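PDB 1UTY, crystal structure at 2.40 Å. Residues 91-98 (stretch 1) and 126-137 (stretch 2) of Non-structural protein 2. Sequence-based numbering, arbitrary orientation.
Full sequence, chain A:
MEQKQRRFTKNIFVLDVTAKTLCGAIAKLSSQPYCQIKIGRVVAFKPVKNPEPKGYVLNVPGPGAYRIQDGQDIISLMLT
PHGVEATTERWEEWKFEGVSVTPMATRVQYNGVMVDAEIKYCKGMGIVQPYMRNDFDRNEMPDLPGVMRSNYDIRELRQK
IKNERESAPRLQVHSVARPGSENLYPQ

Stretch 1, residues 91-98: WEEWKFEG
Stretch 2 (126-137) GIVQPYMRNDFD

How do the two backbones run and where do they meet? A type I turn carries Trp 91 to Trp 94, with phi/psi of -93/-6° at Glu 92 and -67/-23° at Glu 93; the chain then extends, from -117/153° at Trp 94 to -75/113° at Glu 97, entering a strand at Glu 97 and Gly 98. The other stretch has no regular helix or strand. It starts at Gly 126 with phi/psi of 74/35°, is extended from Val 128 to Pro 130, kinks at Tyr 131 (55/43°), and extends again through Met 132 and Arg 133. Trp 94 lies nearest Arg 133, CA to CA 4.5 Å, and Glu 97 nearest Val 128, CA to CA 5.6 Å, so the chains run antiparallel.

What holds the backbones in this register? A single bridge joins Trp 94 and Arg 133: Asn 134 N donates to Glu 93 O at 2.8 Å, and Lys 95 N to Met 132 O at 2.9 Å, both nearly straight. The same carbonyls receive CA-H...O contacts, Arg 133 CA to Glu 93 O at 3.3 Å and Trp 94 CA to Met 132 O at 3.2 Å. Water 1 donates to Lys 95 O (2.8 Å) and Gln 129 O (2.7 Å) and accepts from Met 132 N (2.8 Å), so it links both chains beyond the bridge.

How does Trp 94 meet Tyr 131? With chi1 m and chi2 113°, the indole lies against the kink. Tyr 131 CA sits over the six-membered ring, 4.1 Å from its centroid. The tyrosine ring (chi1 m, chi2 101°) turns its edge to the indole face, with planes at 89°, centroids 5.4 Å apart, and Trp 94 CE2 to Tyr 131 CD2 3.8 Å.

Which side chains close the rest of the contact? Glu 97 points toward the second stretch, chi1 and chi2 both t, so its OE1 accepts from Gly 126 N at 2.7 Å and weakly from Ile 127 N at 3.4 Å. Water 2 lies 2.7 Å from Glu 97 OE1 and accepts from Val 128 N (2.9 Å). Val 128, chi1 t, packs CG1 against Lys 95 CB at 3.7 Å and CG2 against Glu 97 N at 3.6 Å. Lys 95, chi1 m and chi2 t, reaches along the partner chain, its CG 3.5 Å from Asn 134 OD1 and its CE 3.3 Å from Arg 133 O.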

# COMPACT_ATOMS: atom_id res chain seq x y z
N TRP A 91 9.86 8.18 -1.28
CA TRP A 91 10.36 8.15 -2.65
C TRP A 91 9.23 8.49 -3.61
O TRP A 91 8.75 7.65 -4.36
CB TRP A 91 11.00 6.79 -2.95
CG TRP A 91 12.04 6.84 -4.01
CD1 TRP A 91 12.53 7.95 -4.64
CD2 TRP A 91 12.73 5.72 -4.58
NE1 TRP A 91 13.48 7.58 -5.57
CE2 TRP A 91 13.62 6.22 -5.56
CE3 TRP A 91 12.67 4.33 -4.38
CZ2 TRP A 91 14.44 5.39 -6.31
CZ3 TRP A 91 13.50 3.50 -5.13
CH2 TRP A 91 14.37 4.03 -6.08
N GLU A 92 8.83 9.75 -3.59
CA GLU A 92 7.50 10.13 -4.05
C GLU A 92 7.39 10.56 -5.51
O GLU A 92 6.28 10.78 -6.01
CB GLU A 92 6.92 11.23 -3.14
CG GLU A 92 6.17 10.72 -1.92
CD GLU A 92 6.09 9.20 -1.79
OE1 GLU A 92 4.97 8.66 -1.96
OE2 GLU A 92 7.12 8.53 -1.49
N GLU A 93 8.52 10.66 -6.20
CA GLU A 93 8.52 10.93 -7.64
C GLU A 93 7.94 9.74 -8.43
O GLU A 93 7.44 9.92 -9.54
CB GLU A 93 9.94 11.32 -8.14
CG GLU A 93 11.04 10.32 -7.77
CD GLU A 93 12.46 10.90 -7.79
OE1 GLU A 93 12.91 11.43 -8.85
OE2 GLU A 93 13.15 10.79 -6.75
N TRP A 94 7.97 8.54 -7.84
CA TRP A 94 7.55 7.32 -8.54
C TRP A 94 6.34 6.64 -7.91
O TRP A 94 6.11 6.77 -6.71
CB TRP A 94 8.69 6.29 -8.60
CG TRP A 94 10.05 6.79 -8.92
CD1 TRP A 94 11.12 6.80 -8.07
CD2 TRP A 94 10.52 7.34 -10.17
NE1 TRP A 94 12.22 7.33 -8.71
CE2 TRP A 94 11.89 7.67 -9.99
CE3 TRP A 94 9.92 7.61 -11.41
CZ2 TRP A 94 12.68 8.24 -11.01
CZ3 TRP A 94 10.71 8.19 -12.44
CH2 TRP A 94 12.08 8.50 -12.22
N LYS A 95 5.59 5.91 -8.74
CA LYS A 95 4.48 5.05 -8.30
C LYS A 95 5.06 3.71 -7.80
O LYS A 95 6.09 3.25 -8.32
CB LYS A 95 3.56 4.69 -9.49
CG LYS A 95 2.72 5.79 -10.10
CD LYS A 95 1.60 5.23 -11.03
CE LYS A 95 1.56 6.01 -12.36
NZ LYS A 95 0.19 6.40 -12.87
N PHE A 96 4.36 3.08 -6.86
CA PHE A 96 4.67 1.73 -6.42
C PHE A 96 3.42 0.91 -6.24
O PHE A 96 2.35 1.44 -5.94
CB PHE A 96 5.38 1.77 -5.06
CG PHE A 96 6.64 2.52 -5.09
CD1 PHE A 96 6.63 3.91 -4.94
CD2 PHE A 96 7.84 1.87 -5.31
CE1 PHE A 96 7.81 4.62 -5.00
CE2 PHE A 96 9.00 2.55 -5.38
CZ PHE A 96 9.00 3.93 -5.23
N GLU A 97 3.56 -0.40 -6.38
CA GLU A 97 2.56 -1.32 -5.87
C GLU A 97 2.69 -1.40 -4.35
O GLU A 97 3.68 -1.90 -3.83
CB GLU A 97 2.74 -2.69 -6.49
CG GLU A 97 1.72 -3.70 -5.99
CD GLU A 97 1.92 -5.08 -6.55
OE1 GLU A 97 2.64 -5.24 -7.57
OE2 GLU A 97 1.36 -6.03 -5.97
N GLY A 98 1.67 -0.90 -3.64
CA GLY A 98 1.55 -1.07 -2.20
C GLY A 98 1.40 -2.53 -1.82
O GLY A 98 0.40 -3.16 -2.07
N GLY A 126 3.15 -7.34 -9.26
CA GLY A 126 3.92 -6.87 -10.39
C GLY A 126 3.15 -6.03 -11.40
O GLY A 126 3.42 -6.10 -12.60
N ILE A 127 2.21 -5.22 -10.91
CA ILE A 127 1.34 -4.38 -11.75
C ILE A 127 1.78 -2.91 -11.88
O ILE A 127 1.15 -2.14 -12.60
CB ILE A 127 -0.12 -4.44 -11.23
CG1 ILE A 127 -0.23 -3.85 -9.81
CG2 ILE A 127 -0.68 -5.90 -11.28
CD1 ILE A 127 -1.67 -3.62 -9.37
N VAL A 128 2.82 -2.50 -11.15
CA VAL A 128 3.40 -1.17 -11.36
C VAL A 128 4.84 -1.35 -11.86
O VAL A 128 5.68 -1.95 -11.17
CB VAL A 128 3.38 -0.28 -10.08
CG1 VAL A 128 4.04 1.08 -10.36
CG2 VAL A 128 1.95 -0.08 -9.54
N GLN A 129 5.10 -0.84 -13.05
CA GLN A 129 6.41 -0.91 -13.66
C GLN A 129 7.37 -0.01 -12.90
O GLN A 129 6.94 0.98 -12.28
CB GLN A 129 6.35 -0.47 -15.12
CG GLN A 129 5.59 -1.41 -16.05
CD GLN A 129 5.29 -0.75 -17.38
OE1 GLN A 129 4.12 -0.46 -17.70
NE2 GLN A 129 6.33 -0.51 -18.16
N PRO A 130 8.66 -0.36 -12.93
CA PRO A 130 9.68 0.45 -12.28
C PRO A 130 9.77 1.82 -12.97
O PRO A 130 9.55 1.92 -14.18
CB PRO A 130 10.96 -0.35 -12.53
CG PRO A 130 10.48 -1.75 -12.82
CD PRO A 130 9.24 -1.54 -13.60
N TYR A 131 10.09 2.84 -12.18
CA TYR A 131 10.35 4.19 -12.68
C TYR A 131 9.22 4.79 -13.51
O TYR A 131 9.47 5.42 -14.54
CB TYR A 131 11.73 4.26 -13.39
CG TYR A 131 12.83 3.69 -12.52
CD1 TYR A 131 13.32 2.40 -12.73
CD2 TYR A 131 13.33 4.42 -11.44
CE1 TYR A 131 14.31 1.86 -11.90
CE2 TYR A 131 14.31 3.90 -10.61
CZ TYR A 131 14.80 2.62 -10.85
OH TYR A 131 15.76 2.11 -10.03
N MET A 132 7.98 4.61 -13.05
CA MET A 132 6.83 5.36 -13.56
C MET A 132 6.56 6.58 -12.65
O MET A 132 6.42 6.43 -11.44
CB MET A 132 5.59 4.47 -13.64
CG MET A 132 5.47 3.55 -14.90
SD MET A 132 6.42 3.94 -16.41
CE MET A 132 5.75 5.69 -16.83
N ARG A 133 6.50 7.77 -13.24
CA ARG A 133 6.21 9.00 -12.50
C ARG A 133 4.91 8.88 -11.72
O ARG A 133 3.93 8.34 -12.21
CB ARG A 133 6.10 10.18 -13.46
CG ARG A 133 7.37 11.01 -13.62
CD ARG A 133 7.26 12.09 -14.71
NE ARG A 133 5.92 12.15 -15.30
CZ ARG A 133 5.57 11.60 -16.47
NH1 ARG A 133 6.46 10.95 -17.21
NH2 ARG A 133 4.32 11.70 -16.90
N ASN A 134 4.88 9.41 -10.49
CA ASN A 134 3.62 9.44 -9.77
C ASN A 134 2.84 10.71 -10.07
O ASN A 134 2.64 11.56 -9.21
CB ASN A 134 3.79 9.25 -8.27
CG ASN A 134 2.45 9.03 -7.57
OD1 ASN A 134 1.51 8.48 -8.16
ND2 ASN A 134 2.35 9.48 -6.32
N ASP A 135 2.42 10.84 -11.33
CA ASP A 135 1.58 11.96 -11.75
C ASP A 135 0.84 11.59 -13.02
O ASP A 135 1.11 10.55 -13.61
CB ASP A 135 2.41 13.25 -11.92
CG ASP A 135 3.13 13.33 -13.24
OD1 ASP A 135 3.50 12.26 -13.79
OD2 ASP A 135 3.38 14.42 -13.81
N PHE A 136 -0.08 12.44 -13.44
CA PHE A 136 -0.84 12.18 -14.65
C PHE A 136 -0.48 13.14 -15.76
O PHE A 136 -0.44 14.35 -15.55
CB PHE A 136 -2.34 12.34 -14.39
CG PHE A 136 -2.89 11.37 -13.39
CD1 PHE A 136 -2.86 9.99 -13.63
CD2 PHE A 136 -3.46 11.83 -12.21
CE1 PHE A 136 -3.38 9.10 -12.70
CE2 PHE A 136 -3.99 10.96 -11.29
CZ PHE A 136 -3.95 9.59 -11.52
N ASP A 137 -0.26 12.60 -16.96
CA ASP A 137 -0.42 13.40 -18.18
C ASP A 137 -1.89 13.78 -18.28
O ASP A 137 -2.76 13.08 -17.75
CB ASP A 137 -0.02 12.61 -19.43
CG ASP A 137 1.45 12.23 -19.44
OD1 ASP A 137 2.18 12.55 -18.46
OD2 ASP A 137 1.96 11.61 -20.40
O HOH W 1 7.53 3.14 -10.69
O HOH W 2 4.41 -3.72 -9.00